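Local coordinates for L-lysine 6-monooxygenase involved in desferrioxamine biosynthesis (PDB 5O8P), which probably hydroxylates a terminal amino group of cadaverine, using FAD and NADPH, in the biosynthesis of the siderophore desferrioxamine, at residues B[194-208]-B[220-232]. Numbering follows the deposited sequence.
Sequences SITVLGSGQSAAEIY and YQLNWITRAPRFY
Trp224 lays its six-membered ring over the Tyr208 ring in an offset stack, with centroids 4.9 Å apart and planes at 25°. The pair joins helix and sheet in a Rossmann-type beta-alpha-beta unit: strand 194-198, helix 202-213, strand 221-225. Leu222 takes the opposite face of Tyr208, its CD2 4.1 Å from the ring centroid. The tyrosine is thus held between two side chains of one strand. Tyr208 OH donates to Leu222 O at 3.1 Å, from above the carbonyl plane.

The strands run parallel, and five backbone hydrogen bonds tie them from Ile195 to Gly199. Near their start, Ile195 CD1 sits over the centre of the Tyr220 ring, 3.7 Å from its centroid. On the other face of the sheet, Asn223 ND2 makes a weak bond to Thr196 OG1. Asn223 ND2 also donates to Gln221 OE1 at 3.0 Å, a nearly straight bond. Further hydrogen bonds join Thr196 OG1 to Thr333 OG1, Gln221 NE2 to Asp296 and Asn223 OD1 to Asn298.

The loop after strand 194-198 carries Gly199 and Gly201 of a GxGxxA pattern. Ser200, Ser203, Arg227 and Tyr232 belong to the NADP(+) site; no NADP(+) is bound to this chain. Ala205 CB packs against Trp224 CH2 at 3.7 Å. With CG anti to the backbone N (chi1 -166°), the indole reaches the glycine-containing loop. There Trp224 NE1 donates to Gly199 O at 2.7 Å, almost straight down the C=O axis and in the indole plane.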
ATOM      1  N   SER B 194      27.926  18.491 -14.699  1.00 42.77           N
ATOM      2  CA  SER B 194      27.889  17.330 -13.806  1.00 42.48           C
ATOM      3  C   SER B 194      27.654  17.765 -12.364  1.00 40.13           C
ATOM      4  O   SER B 194      28.171  18.796 -11.935  1.00 43.21           O
ATOM      5  CB  SER B 194      29.191  16.529 -13.906  1.00 42.24           C
ATOM      6  OG  SER B 194      30.318  17.352 -13.665  1.00 46.10           O
ATOM      7  N   ILE B 195      26.858  16.982 -11.637  1.00 35.41           N
ATOM      8  CA  ILE B 195      26.583  17.214 -10.217  1.00 34.55           C
ATOM      9  C   ILE B 195      26.851  15.911  -9.489  1.00 33.82           C
ATOM     10  O   ILE B 195      26.534  14.846 -10.011  1.00 36.69           O
ATOM     11  CB  ILE B 195      25.108  17.610  -9.971  1.00 33.42           C
ATOM     12  CG1 ILE B 195      24.728  18.841 -10.804  1.00 32.14           C
ATOM     13  CG2 ILE B 195      24.840  17.836  -8.481  1.00 31.62           C
ATOM     14  CD1 ILE B 195      23.242  19.134 -10.815  1.00 32.20           C
ATOM     15  N   THR B 196      27.416  15.993  -8.290  1.00 32.57           N
ATOM     16  CA  THR B 196      27.669  14.807  -7.477  1.00 35.03           C
ATOM     17  C   THR B 196      27.166  15.014  -6.060  1.00 34.56           C
ATOM     18  O   THR B 196      27.653  15.867  -5.337  1.00 35.56           O
ATOM     19  CB  THR B 196      29.168  14.462  -7.443  1.00 35.78           C
ATOM     20  OG1 THR B 196      29.609  14.148  -8.770  1.00 34.97           O
ATOM     21  CG2 THR B 196      29.447  13.266  -6.513  1.00 34.88           C
ATOM     22  N   VAL B 197      26.187  14.216  -5.660  1.00 34.57           N
ATOM     23  CA  VAL B 197      25.748  14.200  -4.279  1.00 35.00           C
ATOM     24  C   VAL B 197      26.643  13.247  -3.487  1.00 35.46           C
ATOM     25  O   VAL B 197      26.770  12.081  -3.823  1.00 35.45           O
ATOM     26  CB  VAL B 197      24.276  13.787  -4.159  1.00 34.91           C
ATOM     27  CG1 VAL B 197      23.845  13.797  -2.705  1.00 34.37           C
ATOM     28  CG2 VAL B 197      23.404  14.728  -4.980  1.00 36.28           C
ATOM     29  N   LEU B 198      27.249  13.762  -2.431  1.00 38.89           N
ATOM     30  CA  LEU B 198      28.164  13.009  -1.605  1.00 41.22           C
ATOM     31  C   LEU B 198      27.518  12.854  -0.218  1.00 43.18           C
ATOM     32  O   LEU B 198      27.197  13.842   0.424  1.00 46.32           O
ATOM     33  CB  LEU B 198      29.488  13.758  -1.565  1.00 43.53           C
ATOM     34  CG  LEU B 198      30.724  12.905  -1.309  1.00 48.76           C
ATOM     35  CD1 LEU B 198      31.921  13.502  -2.023  1.00 51.45           C
ATOM     36  CD2 LEU B 198      30.993  12.772   0.186  1.00 51.02           C
ATOM     37  N   GLY B 199      27.285  11.611   0.217  1.00 46.87           N
ATOM     38  CA  GLY B 199      26.583  11.314   1.481  1.00 49.47           C
ATOM     39  C   GLY B 199      25.444  10.314   1.333  1.00 51.57           C
ATOM     40  O   GLY B 199      24.906  10.147   0.248  1.00 51.15           O
ATOM     41  N   SER B 200      25.073   9.669   2.439  1.00 52.60           N
ATOM     42  CA  SER B 200      24.179   8.495   2.434  1.00 55.16           C
ATOM     43  C   SER B 200      22.718   8.752   2.911  1.00 50.71           C
ATOM     44  O   SER B 200      21.854   7.923   2.691  1.00 49.63           O
ATOM     45  CB  SER B 200      24.786   7.416   3.345  1.00 64.28           C
ATOM     46  OG  SER B 200      24.558   7.692   4.730  1.00 71.40           O
ATOM     47  N   GLY B 201      22.459   9.861   3.594  1.00 41.70           N
ATOM     48  CA  GLY B 201      21.232  10.034   4.332  1.00 39.33           C
ATOM     49  C   GLY B 201      19.981  10.450   3.592  1.00 38.00           C
ATOM     50  O   GLY B 201      19.959  10.470   2.376  1.00 41.25           O
ATOM     51  N   GLN B 202      18.950  10.809   4.354  1.00 35.55           N
ATOM     52  CA  GLN B 202      17.666  11.234   3.812  1.00 34.68           C
ATOM     53  C   GLN B 202      17.822  12.490   2.973  1.00 38.96           C
ATOM     54  O   GLN B 202      17.170  12.617   1.937  1.00 39.94           O
ATOM     55  CB  GLN B 202      16.657  11.482   4.941  1.00 31.85           C
ATOM     56  CG  GLN B 202      15.259  11.935   4.526  1.00 31.35           C
ATOM     57  CD  GLN B 202      14.491  10.895   3.738  1.00 33.34           C
ATOM     58  OE1 GLN B 202      14.796   9.711   3.786  1.00 40.91           O
ATOM     59  NE2 GLN B 202      13.479  11.333   3.009  1.00 30.72           N
ATOM     60  N   SER B 203      18.679  13.422   3.410  1.00 47.12           N
ATOM     61  CA  SER B 203      18.880  14.686   2.670  1.00 44.72           C
ATOM     62  C   SER B 203      19.496  14.430   1.302  1.00 42.38           C
ATOM     63  O   SER B 203      18.991  14.934   0.300  1.00 44.13           O
ATOM     64  CB  SER B 203      19.737  15.665   3.470  1.00 44.78           C
ATOM     65  OG  SER B 203      18.959  16.228   4.509  1.00 47.16           O
ATOM     66  N   ALA B 204      20.563  13.635   1.285  1.00 37.15           N
ATOM     67  CA  ALA B 204      21.210  13.205   0.052  1.00 35.73           C
ATOM     68  C   ALA B 204      20.198  12.621  -0.925  1.00 35.51           C
ATOM     69  O   ALA B 204      20.145  13.010  -2.093  1.00 37.67           O
ATOM     70  CB  ALA B 204      22.292  12.163   0.350  1.00 36.72           C
ATOM     71  N   ALA B 205      19.384  11.697  -0.432  1.00 34.09           N
ATOM     72  CA  ALA B 205      18.419  11.017  -1.280  1.00 34.95           C
ATOM     73  C   ALA B 205      17.369  11.971  -1.824  1.00 33.47           C
ATOM     74  O   ALA B 205      17.037  11.905  -3.005  1.00 34.73           O
ATOM     75  CB  ALA B 205      17.762   9.871  -0.536  1.00 35.69           C
ATOM     76  N   GLU B 206      16.849  12.852  -0.973  1.00 33.37           N
ATOM     77  CA  GLU B 206      15.840  13.828  -1.404  1.00 37.41           C
ATOM     78  C   GLU B 206      16.370  14.742  -2.487  1.00 38.22           C
ATOM     79  O   GLU B 206      15.657  15.030  -3.446  1.00 38.99           O
ATOM     80  CB  GLU B 206      15.373  14.676  -0.236  1.00 40.22           C
ATOM     81  CG  GLU B 206      14.426  13.933   0.669  1.00 46.32           C
ATOM     82  CD  GLU B 206      14.087  14.674   1.943  1.00 49.73           C
ATOM     83  OE1 GLU B 206      14.666  15.753   2.203  1.00 56.69           O
ATOM     84  OE2 GLU B 206      13.221  14.164   2.699  1.00 52.65           O
ATOM     85  N   ILE B 207      17.618  15.177  -2.315  1.00 35.11           N
ATOM     86  CA  ILE B 207      18.309  15.991  -3.298  1.00 34.57           C
ATOM     87  C   ILE B 207      18.523  15.198  -4.570  1.00 34.11           C
ATOM     88  O   ILE B 207      18.198  15.690  -5.638  1.00 35.50           O
ATOM     89  CB  ILE B 207      19.663  16.523  -2.755  1.00 34.30           C
ATOM     90  CG1 ILE B 207      19.399  17.623  -1.743  1.00 35.66           C
ATOM     91  CG2 ILE B 207      20.569  17.039  -3.871  1.00 33.31           C
ATOM     92  CD1 ILE B 207      20.617  18.070  -0.967  1.00 37.07           C
ATOM     93  N   TYR B 208      19.063  13.984  -4.453  1.00 32.93           N
ATOM     94  CA  TYR B 208      19.296  13.140  -5.627  1.00 32.50           C
ATOM     95  C   TYR B 208      18.021  12.936  -6.443  1.00 32.74           C
ATOM     96  O   TYR B 208      18.032  13.060  -7.660  1.00 34.06           O
ATOM     97  CB  TYR B 208      19.902  11.786  -5.254  1.00 31.53           C
ATOM     98  CG  TYR B 208      20.437  11.064  -6.463  1.00 32.07           C
ATOM     99  CD1 TYR B 208      19.625  10.204  -7.196  1.00 31.91           C
ATOM    100  CD2 TYR B 208      21.745  11.272  -6.893  1.00 34.13           C
ATOM    101  CE1 TYR B 208      20.108   9.539  -8.307  1.00 36.20           C
ATOM    102  CE2 TYR B 208      22.243  10.628  -8.016  1.00 37.26           C
ATOM    103  CZ  TYR B 208      21.428   9.757  -8.722  1.00 39.07           C
ATOM    104  OH  TYR B 208      21.939   9.115  -9.834  1.00 38.04           O
ATOM    105  N   TYR B 220      22.690  17.614 -17.169  1.00 41.29           N
ATOM    106  CA  TYR B 220      23.744  17.146 -16.256  1.00 38.81           C
ATOM    107  C   TYR B 220      23.925  15.655 -16.105  1.00 37.02           C
ATOM    108  O   TYR B 220      22.990  14.874 -16.268  1.00 39.75           O
ATOM    109  CB  TYR B 220      23.690  17.811 -14.863  1.00 39.61           C
ATOM    110  CG  TYR B 220      22.337  17.879 -14.200  1.00 39.40           C
ATOM    111  CD1 TYR B 220      21.817  16.789 -13.504  1.00 39.39           C
ATOM    112  CD2 TYR B 220      21.587  19.053 -14.247  1.00 38.09           C
ATOM    113  CE1 TYR B 220      20.572  16.868 -12.901  1.00 40.20           C
ATOM    114  CE2 TYR B 220      20.351  19.137 -13.641  1.00 38.74           C
ATOM    115  CZ  TYR B 220      19.843  18.049 -12.969  1.00 39.32           C
ATOM    116  OH  TYR B 220      18.609  18.161 -12.387  1.00 40.46           O
ATOM    117  N   GLN B 221      25.171  15.287 -15.823  1.00 35.94           N
ATOM    118  CA  GLN B 221      25.496  14.006 -15.228  1.00 37.14           C
ATOM    119  C   GLN B 221      25.129  14.123 -13.754  1.00 37.90           C
ATOM    120  O   GLN B 221      25.368  15.169 -13.130  1.00 41.00           O
ATOM    121  CB  GLN B 221      26.986  13.689 -15.384  1.00 35.99           C
ATOM    122  CG  GLN B 221      27.419  12.399 -14.706  1.00 36.05           C
ATOM    123  CD  GLN B 221      28.848  12.024 -15.033  1.00 33.55           C
ATOM    124  OE1 GLN B 221      29.783  12.470 -14.380  1.00 31.24           O
ATOM    125  NE2 GLN B 221      29.018  11.181 -16.037  1.00 32.65           N
ATOM    126  N   LEU B 222      24.546  13.063 -13.204  1.00 36.21           N
ATOM    127  CA  LEU B 222      24.088  13.074 -11.828  1.00 36.53           C
ATOM    128  C   LEU B 222      24.654  11.877 -11.077  1.00 37.62           C
ATOM    129  O   LEU B 222      24.222  10.738 -11.266  1.00 39.39           O
ATOM    130  CB  LEU B 222      22.567  13.089 -11.791  1.00 36.20           C
ATOM    131  CG  LEU B 222      21.945  13.210 -10.406  1.00 37.92           C
ATOM    132  CD1 LEU B 222      22.445  14.468  -9.708  1.00 39.64           C
ATOM    133  CD2 LEU B 222      20.424  13.211 -10.502  1.00 39.97           C
ATOM    134  N   ASN B 223      25.628  12.153 -10.215  1.00 37.34           N
ATOM    135  CA  ASN B 223      26.337  11.113  -9.487  1.00 36.47           C
ATOM    136  C   ASN B 223      25.944  11.095  -8.022  1.00 36.40           C
ATOM    137  O   ASN B 223      25.424  12.080  -7.501  1.00 39.11           O
ATOM    138  CB  ASN B 223      27.833  11.321  -9.648  1.00 36.67           C
ATOM    139  CG  ASN B 223      28.250  11.348 -11.107  1.00 36.08           C
ATOM    140  OD1 ASN B 223      27.729  10.588 -11.918  1.00 38.20           O
ATOM    141  ND2 ASN B 223      29.165  12.226 -11.445  1.00 30.54           N
ATOM    142  N   TRP B 224      26.147   9.946  -7.384  1.00 34.55           N
ATOM    143  CA  TRP B 224      25.891   9.772  -5.961  1.00 32.45           C
ATOM    144  C   TRP B 224      26.965   8.863  -5.408  1.00 33.02           C
ATOM    145  O   TRP B 224      27.071   7.713  -5.813  1.00 32.19           O
ATOM    146  CB  TRP B 224      24.525   9.138  -5.741  1.00 32.01           C
ATOM    147  CG  TRP B 224      23.980   9.204  -4.335  1.00 32.36           C
ATOM    148  CD1 TRP B 224      24.621   9.633  -3.206  1.00 32.16           C
ATOM    149  CD2 TRP B 224      22.686   8.770  -3.916  1.00 31.52           C
ATOM    150  NE1 TRP B 224      23.790   9.546  -2.130  1.00 31.52           N
ATOM    151  CE2 TRP B 224      22.597   9.009  -2.528  1.00 32.83           C
ATOM    152  CE3 TRP B 224      21.591   8.207  -4.579  1.00 31.48           C
ATOM    153  CZ2 TRP B 224      21.453   8.704  -1.781  1.00 35.00           C
ATOM    154  CZ3 TRP B 224      20.450   7.894  -3.845  1.00 34.32           C
ATOM    155  CH2 TRP B 224      20.390   8.152  -2.453  1.00 36.88           C
ATOM    156  N   ILE B 225      27.772   9.379  -4.494  1.00 35.90           N
ATOM    157  CA  ILE B 225      28.847   8.605  -3.886  1.00 37.45           C
ATOM    158  C   ILE B 225      28.590   8.603  -2.401  1.00 35.49           C
ATOM    159  O   ILE B 225      28.244   9.625  -1.858  1.00 35.97           O
ATOM    160  CB  ILE B 225      30.212   9.232  -4.191  1.00 39.77           C
ATOM    161  CG1 ILE B 225      30.445   9.216  -5.707  1.00 38.79           C
ATOM    162  CG2 ILE B 225      31.326   8.510  -3.421  1.00 40.49           C
ATOM    163  CD1 ILE B 225      31.706   9.929  -6.154  1.00 40.44           C
ATOM    164  N   THR B 226      28.749   7.450  -1.754  1.00 37.66           N
ATOM    165  CA  THR B 226      28.550   7.341  -0.302  1.00 40.31           C
ATOM    166  C   THR B 226      29.599   6.444   0.343  1.00 41.41           C
ATOM    167  O   THR B 226      30.090   5.508  -0.287  1.00 39.18           O
ATOM    168  CB  THR B 226      27.130   6.839   0.062  1.00 40.80           C
ATOM    169  OG1 THR B 226      27.064   6.603   1.468  1.00 39.95           O
ATOM    170  CG2 THR B 226      26.776   5.537  -0.681  1.00 40.66           C
ATOM    171  N   ARG B 227      29.951   6.754   1.592  1.00 47.56           N
ATOM    172  CA  ARG B 227      30.824   5.885   2.390  1.00 52.08           C
ATOM    173  C   ARG B 227      30.060   4.650   2.880  1.00 51.44           C
ATOM    174  O   ARG B 227      30.663   3.595   3.107  1.00 51.93           O
ATOM    175  CB  ARG B 227      31.425   6.629   3.596  1.00 55.24           C
ATOM    176  CG  ARG B 227      32.517   5.843   4.322  1.00 62.76           C
ATOM    177  CD  ARG B 227      32.408   5.935   5.849  1.00 72.86           C
ATOM    178  NE  ARG B 227      32.753   7.273   6.320  1.00 78.34           N
ATOM    179  CZ  ARG B 227      33.986   7.693   6.631  1.00 81.15           C
ATOM    180  NH1 ARG B 227      35.044   6.885   6.534  1.00 80.33           N
ATOM    181  NH2 ARG B 227      34.165   8.945   7.044  1.00 81.84           N
ATOM    182  N   ALA B 228      28.741   4.789   3.039  1.00 45.12           N
ATOM    183  CA  ALA B 228      27.879   3.703   3.492  1.00 45.62           C
ATOM    184  C   ALA B 228      28.025   2.466   2.610  1.00 46.55           C
ATOM    185  O   ALA B 228      28.230   2.591   1.400  1.00 41.53           O
ATOM    186  CB  ALA B 228      26.423   4.156   3.507  1.00 45.86           C
ATOM    187  N   PRO B 229      27.910   1.266   3.214  1.00 51.84           N
ATOM    188  CA  PRO B 229      28.036   0.016   2.441  1.00 51.50           C
ATOM    189  C   PRO B 229      26.917  -0.196   1.401  1.00 46.88           C
ATOM    190  O   PRO B 229      27.151  -0.807   0.365  1.00 45.30           O
ATOM    191  CB  PRO B 229      28.000  -1.068   3.534  1.00 52.11           C
ATOM    192  CG  PRO B 229      27.219  -0.450   4.649  1.00 50.08           C
ATOM    193  CD  PRO B 229      27.616   0.996   4.640  1.00 50.25           C
ATOM    194  N   ARG B 230      25.719   0.297   1.701  1.00 43.81           N
ATOM    195  CA  ARG B 230      24.583   0.262   0.798  1.00 46.23           C
ATOM    196  C   ARG B 230      23.845   1.577   0.949  1.00 43.95           C
ATOM    197  O   ARG B 230      24.203   2.401   1.798  1.00 43.37           O
ATOM    198  CB  ARG B 230      23.630  -0.861   1.204  1.00 52.99           C
ATOM    199  CG  ARG B 230      24.214  -2.271   1.119  1.00 63.16           C
ATOM    200  CD  ARG B 230      23.520  -3.275   2.033  1.00 68.28           C
ATOM    201  NE  ARG B 230      23.939  -3.052   3.409  1.00 74.72           N
ATOM    202  CZ  ARG B 230      23.145  -2.714   4.427  1.00 86.05           C
ATOM    203  NH1 ARG B 230      21.829  -2.571   4.266  1.00 90.72           N
ATOM    204  NH2 ARG B 230      23.684  -2.504   5.628  1.00 87.82           N
ATOM    205  N   PHE B 231      22.816   1.778   0.126  1.00 42.36           N
ATOM    206  CA  PHE B 231      21.871   2.878   0.325  1.00 42.87           C
ATOM    207  C   PHE B 231      20.786   2.359   1.263  1.00 43.67           C
ATOM    208  O   PHE B 231      19.661   2.066   0.829  1.00 43.99           O
ATOM    209  CB  PHE B 231      21.306   3.374  -1.017  1.00 42.76           C
ATOM    210  CG  PHE B 231      22.363   3.877  -1.951  1.00 41.27           C
ATOM    211  CD1 PHE B 231      22.811   5.186  -1.882  1.00 39.60           C
ATOM    212  CD2 PHE B 231      22.938   3.026  -2.873  1.00 44.23           C
ATOM    213  CE1 PHE B 231      23.805   5.639  -2.728  1.00 39.90           C
ATOM    214  CE2 PHE B 231      23.930   3.475  -3.734  1.00 44.38           C
ATOM    215  CZ  PHE B 231      24.367   4.783  -3.658  1.00 41.32           C
ATOM    216  N   TYR B 232      21.149   2.204   2.539  1.00 44.95           N
ATOM    217  CA  TYR B 232      20.294   1.484   3.482  1.00 42.99           C
ATOM    218  C   TYR B 232      19.040   2.278   3.805  1.00 42.35           C
ATOM    219  O   TYR B 232      19.091   3.499   3.927  1.00 45.62           O
ATOM    220  CB  TYR B 232      21.028   1.026   4.772  1.00 49.21           C
ATOM    221  CG  TYR B 232      21.903   2.039   5.492  1.00 53.45           C
ATOM    222  CD1 TYR B 232      21.348   3.181   6.072  1.00 57.08           C
ATOM    223  CD2 TYR B 232      23.284   1.835   5.628  1.00 57.16           C
ATOM    224  CE1 TYR B 232      22.135   4.115   6.750  1.00 62.22           C
ATOM    225  CE2 TYR B 232      24.083   2.761   6.301  1.00 63.37           C
ATOM    226  CZ  TYR B 232      23.506   3.906   6.860  1.00 65.45           C
ATOM    227  OH  TYR B 232      24.279   4.840   7.524  1.00 64.74           O
TER